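Local coordinates for hemolysin-related protein (Vibrio cholerae serotype O1, PDB 6MLT), which is a secreted biofilm matrix protein that binds calcium and probably carbohydrate, and takes part in bacterial biofilm adhesion, at the calcium ion site. Sequence-based numbering; all coordinates share one arbitrary frame.

Contact 1 and contact 2 are neighbouring calcium sites, the centres of their C-alpha atoms about 9 Å apart. Most ligands come from the loop between strand 36-38 and strand 56-63; contact 1 adds Asp56 at the start of the strand and second-shell groups of Ser77 and Gly78. Ligands alternate along the chain: Asn41 and Asp43 serve contact 1, Asp42 and Asn44 contact 2, and the adjacent Asp53 and Val54 again divide between the ions. Asp43 is shared, giving its carboxylate to contact 1 while its backbone lies beside contact 2. The paired ions probably brace the long loop, which contact 1 ties to Gly78 just after strand 71-76.

Contact 1: the calcium ion site. Residues 39-41, 43, 54-56, 77-78, 84. With CA (calcium ion), chain B.
At least seven oxygens bind the calcium ion in this loop site, supplied by the Asn41, Asp43 and Asp56 side chains, the Val54 carbonyl and two waters. Directly on the metal, the Asp56 carboxylate grips the ion bidentately, with OD1 at 2.4 Å and OD2 at 2.5 Å from CA; its CG lies anti to the carbonyl carbon (chi1 -55°). Asp43 has the same first rotamer but binds through one branch, OD2. Asn41 reaches in with its amide oxygen OD1, its CG held in the crowded position between backbone N and carbonyl carbon (chi1 73°). The backbone carbonyl O of Val54 binds CA at 2.2 Å.

Backbone N-H groups fix the carboxylates. Leu40 N and Gly78 N each take an anti lone pair of Asp56, on OD2 and OD1 respectively, so the group is clamped from both ends. The Gly78 N to Asp56 OD1 bond is 2.8 Å long and nearly straight, tying the loop after strand 71-76 to Asp56 at the start of strand 56-63. Val54 N comes from above the carboxylate plane to Asp43 OD2, which therefore carries both a metal bond and a hydrogen bond. Asn41 ND2 stands still more steeply over this plane, 3.2 Å from Asp43 OD1, linking two ligands. The two carboxylates probably offset the charge of the ion.

Two waters add to the shell and join it to the second layer, and the ion probably pins the 39-56 loop to the loop after strand 71-76. Water 2 is gripped by backbone N and O of Asn41 and by the side-chain carbonyl OE1 of Gln39, a second-shell residue that does not itself touch the ion. Water 1 bridges the metal-free branch of Asp43 to Ser77: it lies 2.6 Å from Asp43 OD1 and 2.8 Å from the hydroxyl OG of Ser77.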
ATOM      1  N   GLN A  39      20.129   4.022  -3.129  1.00 18.05           N
ATOM      2  CA  GLN A  39      21.474   3.821  -3.672  1.00 19.13           C
ATOM      3  C   GLN A  39      22.218   5.151  -3.791  1.00 20.83           C
ATOM      4  O   GLN A  39      21.712   6.100  -4.398  1.00 22.45           O
ATOM      5  CB  GLN A  39      21.398   3.170  -5.054  1.00 19.06           C
ATOM      6  CG  GLN A  39      20.659   1.847  -5.125  1.00 22.16           C
ATOM      7  CD  GLN A  39      21.517   0.659  -4.730  1.00 21.24           C
ATOM      8  OE1 GLN A  39      22.715   0.790  -4.475  1.00 19.85           O
ATOM      9  NE2 GLN A  39      20.902  -0.514  -4.685  1.00 21.85           N
ATOM     10  N   LEU A  40      23.444   5.213  -3.260  1.00 21.67           N
ATOM     11  CA  LEU A  40      24.201   6.461  -3.275  1.00 21.42           C
ATOM     12  C   LEU A  40      25.621   6.361  -3.815  1.00 23.21           C
ATOM     13  O   LEU A  40      26.249   7.408  -4.013  1.00 25.01           O
ATOM     14  CB  LEU A  40      24.269   7.058  -1.862  1.00 20.37           C
ATOM     15  CG  LEU A  40      22.929   7.482  -1.254  1.00 19.92           C
ATOM     16  CD1 LEU A  40      23.122   7.903   0.199  1.00 20.13           C
ATOM     17  CD2 LEU A  40      22.283   8.605  -2.051  1.00 17.75           C
ATOM     18  N   ASN A  41      26.153   5.166  -4.067  1.00 23.58           N
ATOM     19  CA  ASN A  41      27.510   5.075  -4.595  1.00 22.30           C
ATOM     20  C   ASN A  41      27.638   3.861  -5.503  1.00 23.78           C
ATOM     21  O   ASN A  41      26.762   2.995  -5.563  1.00 21.38           O
ATOM     22  CB  ASN A  41      28.553   5.028  -3.469  1.00 21.15           C
ATOM     23  CG  ASN A  41      28.583   3.698  -2.744  1.00 22.13           C
ATOM     24  OD1 ASN A  41      27.569   3.223  -2.248  1.00 23.33           O
ATOM     25  ND2 ASN A  41      29.762   3.081  -2.691  1.00 23.46           N
ATOM     26  N   ASP A  43      29.109   0.666  -5.951  1.00 30.82           N
ATOM     27  CA  ASP A  43      29.776  -0.396  -5.201  1.00 30.54           C
ATOM     28  C   ASP A  43      30.510  -1.375  -6.115  1.00 35.37           C
ATOM     29  O   ASP A  43      31.617  -1.815  -5.785  1.00 34.59           O
ATOM     30  CB  ASP A  43      28.763  -1.145  -4.343  1.00 26.63           C
ATOM     31  CG  ASP A  43      28.267  -0.318  -3.181  1.00 24.80           C
ATOM     32  OD1 ASP A  43      29.065  -0.034  -2.261  1.00 25.22           O
ATOM     33  OD2 ASP A  43      27.082   0.058  -3.199  1.00 22.66           O
ATOM     34  N   VAL A  54      24.773  -1.706  -3.737  1.00 20.88           N
ATOM     35  CA  VAL A  54      24.239  -1.998  -2.408  1.00 21.84           C
ATOM     36  C   VAL A  54      23.575  -0.738  -1.871  1.00 20.81           C
ATOM     37  O   VAL A  54      24.232   0.296  -1.708  1.00 21.51           O
ATOM     38  CB  VAL A  54      25.341  -2.496  -1.459  1.00 21.23           C
ATOM     39  CG1 VAL A  54      24.767  -2.804  -0.075  1.00 22.07           C
ATOM     40  CG2 VAL A  54      26.011  -3.730  -2.029  1.00 21.45           C
ATOM     41  N   ALA A  55      22.275  -0.819  -1.587  1.00 20.55           N
ATOM     42  CA  ALA A  55      21.538   0.343  -1.108  1.00 18.44           C
ATOM     43  C   ALA A  55      22.091   0.824   0.228  1.00 19.67           C
ATOM     44  O   ALA A  55      22.591   0.043   1.042  1.00 18.17           O
ATOM     45  CB  ALA A  55      20.053   0.015  -0.970  1.00 19.88           C
ATOM     46  N   ASP A  56      21.977   2.126   0.452  1.00 18.18           N
ATOM     47  CA  ASP A  56      22.601   2.810   1.571  1.00 18.07           C
ATOM     48  C   ASP A  56      21.545   3.427   2.473  1.00 20.71           C
ATOM     49  O   ASP A  56      20.355   3.444   2.153  1.00 17.53           O
ATOM     50  CB  ASP A  56      23.561   3.862   1.037  1.00 19.50           C
ATOM     51  CG  ASP A  56      24.558   3.256   0.088  1.00 19.25           C
ATOM     52  OD1 ASP A  56      25.286   2.346   0.537  1.00 18.63           O
ATOM     53  OD2 ASP A  56      24.576   3.639  -1.103  1.00 19.65           O
ATOM     54  N   SER A  77      27.117   3.525   4.287  1.00 22.13           N
ATOM     55  CA  SER A  77      27.198   2.455   3.302  1.00 24.68           C
ATOM     56  C   SER A  77      26.395   1.242   3.750  1.00 21.16           C
ATOM     57  O   SER A  77      26.529   0.778   4.886  1.00 20.94           O
ATOM     58  CB  SER A  77      28.656   2.052   3.087  1.00 26.23           C
ATOM     59  OG  SER A  77      28.732   0.946   2.205  1.00 26.41           O
ATOM     60  N   GLY A  78      25.573   0.707   2.845  1.00 20.89           N
ATOM     61  CA  GLY A  78      24.852  -0.517   3.153  1.00 20.12           C
ATOM     62  C   GLY A  78      25.757  -1.699   3.429  1.00 19.14           C
ATOM     63  O   GLY A  78      25.341  -2.646   4.105  1.00 20.18           O
ATOM     64  N   LEU A  84      29.734   7.568   3.620  1.00 21.80           N
ATOM     65  CA  LEU A  84      30.021   7.727   2.198  1.00 22.63           C
ATOM     66  C   LEU A  84      30.436   9.140   1.824  1.00 24.75           C
ATOM     67  O   LEU A  84      31.066   9.326   0.777  1.00 25.18           O
ATOM     68  CB  LEU A  84      28.788   7.351   1.369  1.00 23.64           C
ATOM     69  CG  LEU A  84      28.355   5.888   1.448  1.00 23.39           C
ATOM     70  CD1 LEU A  84      27.011   5.709   0.781  1.00 22.31           C
ATOM     71  CD2 LEU A  84      29.405   5.005   0.786  1.00 24.09           C
TER
HETATM   72 CA    CA B1002      25.989   1.688  -1.709  1.00 21.98          CA
HETATM   73  O   HOH W   1      27.574   0.689  -0.296  1.00 19.65           O
HETATM   74  O   HOH W   2      24.933   2.361  -3.906  1.00 19.47           O

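Contact 2: the calcium ion site. Residues 42-50, 53. With CA (calcium ion), chain C.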
ATOM      1  N   ASP A  42      28.755   3.813  -6.223  1.00 26.94           N
ATOM      2  CA  ASP A  42      29.020   2.752  -7.192  1.00 31.55           C
ATOM      3  C   ASP A  42      29.817   1.660  -6.492  1.00 34.05           C
ATOM      4  O   ASP A  42      31.046   1.702  -6.428  1.00 37.12           O
ATOM      5  CB  ASP A  42      29.760   3.312  -8.398  1.00 32.83           C
ATOM      6  CG  ASP A  42      30.024   2.265  -9.458  1.00 31.86           C
ATOM      7  OD1 ASP A  42      29.409   1.180  -9.399  1.00 32.18           O
ATOM      8  OD2 ASP A  42      30.860   2.532 -10.346  1.00 31.46           O
ATOM      9  N   ASP A  43      29.109   0.666  -5.951  1.00 30.82           N
ATOM     10  CA  ASP A  43      29.776  -0.396  -5.201  1.00 30.54           C
ATOM     11  C   ASP A  43      30.510  -1.375  -6.115  1.00 35.37           C
ATOM     12  O   ASP A  43      31.617  -1.815  -5.785  1.00 34.59           O
ATOM     13  CB  ASP A  43      28.763  -1.145  -4.343  1.00 26.63           C
ATOM     14  CG  ASP A  43      28.267  -0.318  -3.181  1.00 24.80           C
ATOM     15  OD1 ASP A  43      29.065  -0.034  -2.261  1.00 25.22           O
ATOM     16  OD2 ASP A  43      27.082   0.058  -3.199  1.00 22.66           O
ATOM     17  N   ASN A  44      29.916  -1.741  -7.248  1.00 41.75           N
ATOM     18  CA  ASN A  44      30.523  -2.732  -8.130  1.00 48.40           C
ATOM     19  C   ASN A  44      31.467  -2.123  -9.163  1.00 59.72           C
ATOM     20  O   ASN A  44      32.007  -2.861  -9.992  1.00 60.11           O
ATOM     21  CB  ASN A  44      29.439  -3.551  -8.844  1.00 42.34           C
ATOM     22  CG  ASN A  44      28.606  -2.726  -9.795  1.00 40.31           C
ATOM     23  OD1 ASN A  44      28.884  -1.552 -10.037  1.00 36.87           O
ATOM     24  ND2 ASN A  44      27.571  -3.345 -10.350  1.00 44.30           N
ATOM     25  N   GLY A  45      31.670  -0.807  -9.137  1.00 64.04           N
ATOM     26  CA  GLY A  45      32.671  -0.177  -9.981  1.00 59.62           C
ATOM     27  C   GLY A  45      32.409  -0.247 -11.470  1.00 50.37           C
ATOM     28  O   GLY A  45      33.362  -0.309 -12.251  1.00 51.59           O
ATOM     29  N   ASP A  46      31.145  -0.225 -11.890  1.00 40.85           N
ATOM     30  CA  ASP A  46      30.804  -0.241 -13.306  1.00 35.36           C
ATOM     31  C   ASP A  46      30.465   1.146 -13.837  1.00 33.99           C
ATOM     32  O   ASP A  46      29.911   1.259 -14.935  1.00 37.60           O
ATOM     33  CB  ASP A  46      29.637  -1.199 -13.560  1.00 37.26           C
ATOM     34  CG  ASP A  46      28.345  -0.742 -12.910  1.00 43.21           C
ATOM     35  OD1 ASP A  46      28.359   0.263 -12.168  1.00 45.27           O
ATOM     36  OD2 ASP A  46      27.305  -1.393 -13.153  1.00 46.30           O
ATOM     37  N   GLY A  47      30.786   2.202 -13.090  1.00 34.95           N
ATOM     38  CA  GLY A  47      30.538   3.558 -13.535  1.00 37.80           C
ATOM     39  C   GLY A  47      29.112   4.035 -13.382  1.00 38.73           C
ATOM     40  O   GLY A  47      28.817   5.183 -13.745  1.00 37.37           O
ATOM     41  N   LYS A  48      28.218   3.199 -12.859  1.00 35.23           N
ATOM     42  CA  LYS A  48      26.820   3.546 -12.685  1.00 28.76           C
ATOM     43  C   LYS A  48      26.414   3.312 -11.237  1.00 25.82           C
ATOM     44  O   LYS A  48      27.046   2.546 -10.506  1.00 27.75           O
ATOM     45  CB  LYS A  48      25.919   2.719 -13.614  1.00 29.79           C
ATOM     46  N   ILE A  49      25.352   3.992 -10.829  1.00 25.74           N
ATOM     47  CA  ILE A  49      24.735   3.782  -9.524  1.00 25.37           C
ATOM     48  C   ILE A  49      23.298   3.338  -9.776  1.00 27.50           C
ATOM     49  O   ILE A  49      22.445   4.154 -10.148  1.00 27.22           O
ATOM     50  CB  ILE A  49      24.786   5.040  -8.651  1.00 25.06           C
ATOM     51  CG1 ILE A  49      26.244   5.465  -8.446  1.00 26.20           C
ATOM     52  CG2 ILE A  49      24.112   4.779  -7.310  1.00 27.19           C
ATOM     53  CD1 ILE A  49      26.407   6.770  -7.693  1.00 28.27           C
ATOM     54  N   ASP A  50      23.027   2.053  -9.572  1.00 31.58           N
ATOM     55  CA  ASP A  50      21.697   1.511  -9.815  1.00 37.41           C
ATOM     56  C   ASP A  50      21.486   0.309  -8.898  1.00 36.19           C
ATOM     57  O   ASP A  50      22.248   0.086  -7.951  1.00 30.97           O
ATOM     58  CB  ASP A  50      21.528   1.165 -11.301  1.00 42.44           C
ATOM     59  CG  ASP A  50      22.538   0.154 -11.786  1.00 44.32           C
ATOM     60  OD1 ASP A  50      23.104  -0.586 -10.954  1.00 43.35           O
ATOM     61  OD2 ASP A  50      22.772   0.106 -13.012  1.00 45.07           O
ATOM     62  N   ASP A  53      24.027  -2.111  -7.287  1.00 29.90           N
ATOM     63  CA  ASP A  53      24.854  -1.712  -6.163  1.00 26.23           C
ATOM     64  C   ASP A  53      24.132  -2.032  -4.854  1.00 23.96           C
ATOM     65  O   ASP A  53      23.015  -2.560  -4.838  1.00 23.61           O
ATOM     66  CB  ASP A  53      25.203  -0.230  -6.282  1.00 24.72           C
ATOM     67  CG  ASP A  53      25.979   0.073  -7.541  1.00 23.90           C
ATOM     68  OD1 ASP A  53      27.093  -0.468  -7.687  1.00 24.31           O
ATOM     69  OD2 ASP A  53      25.457   0.817  -8.395  1.00 24.59           O
TER
HETATM   70 CA    CA C1001      27.449   0.346  -9.982  1.00 32.25          CA
HETATM   71  O   HOH W   3      25.911  -0.845 -11.092  1.00 35.74           O
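Asn44 and Asp46 share the crowded first rotamer, CG between backbone N and carbonyl carbon (chi1 66° in each), which turns both short side chains inward so that each OD1 reaches the ion, whereas Asp42 extends with CG anti to its backbone N (chi1 -178°). The Asp42 OD1 to CA bond is 2.2 Å. Asp53 closes the loop on the ion bidentately, with OD1 at 2.5 Å and OD2 at 2.6 Å from CA, and the Lys48 backbone carbonyl O supplies a further ligand. This is an EF-hand-type calcium-binding loop, here without flanking helices, with Asp42 in first place and Asp53 in the twelfth.

Backbone N-H groups hold the ligands. Asn44 N points almost along the C-O axis of Asp53 OD1 in a nearly straight bond of 3.1 Å, while Asp50 N takes the anti lone pair of Asp53 OD2. Gly47 N reaches Asp42 OD2, and Lys48 N meets Asp46 OD1, both from above the carboxylate planes. Water 3, a further ligand, is held 2.5 Å from Asp46 OD2 and 2.8 Å from Asp50 OD1, so Asp50 acts on the ion through water; Asn44 ND2 also contacts this water. The carboxylates of Asp42, Asp46 and Asp53 on the ion, with Asp50 behind water 3, probably offset its charge. By pulling residues 42 to 53 around one ion, the site probably stiffens this loop of the matrix protein.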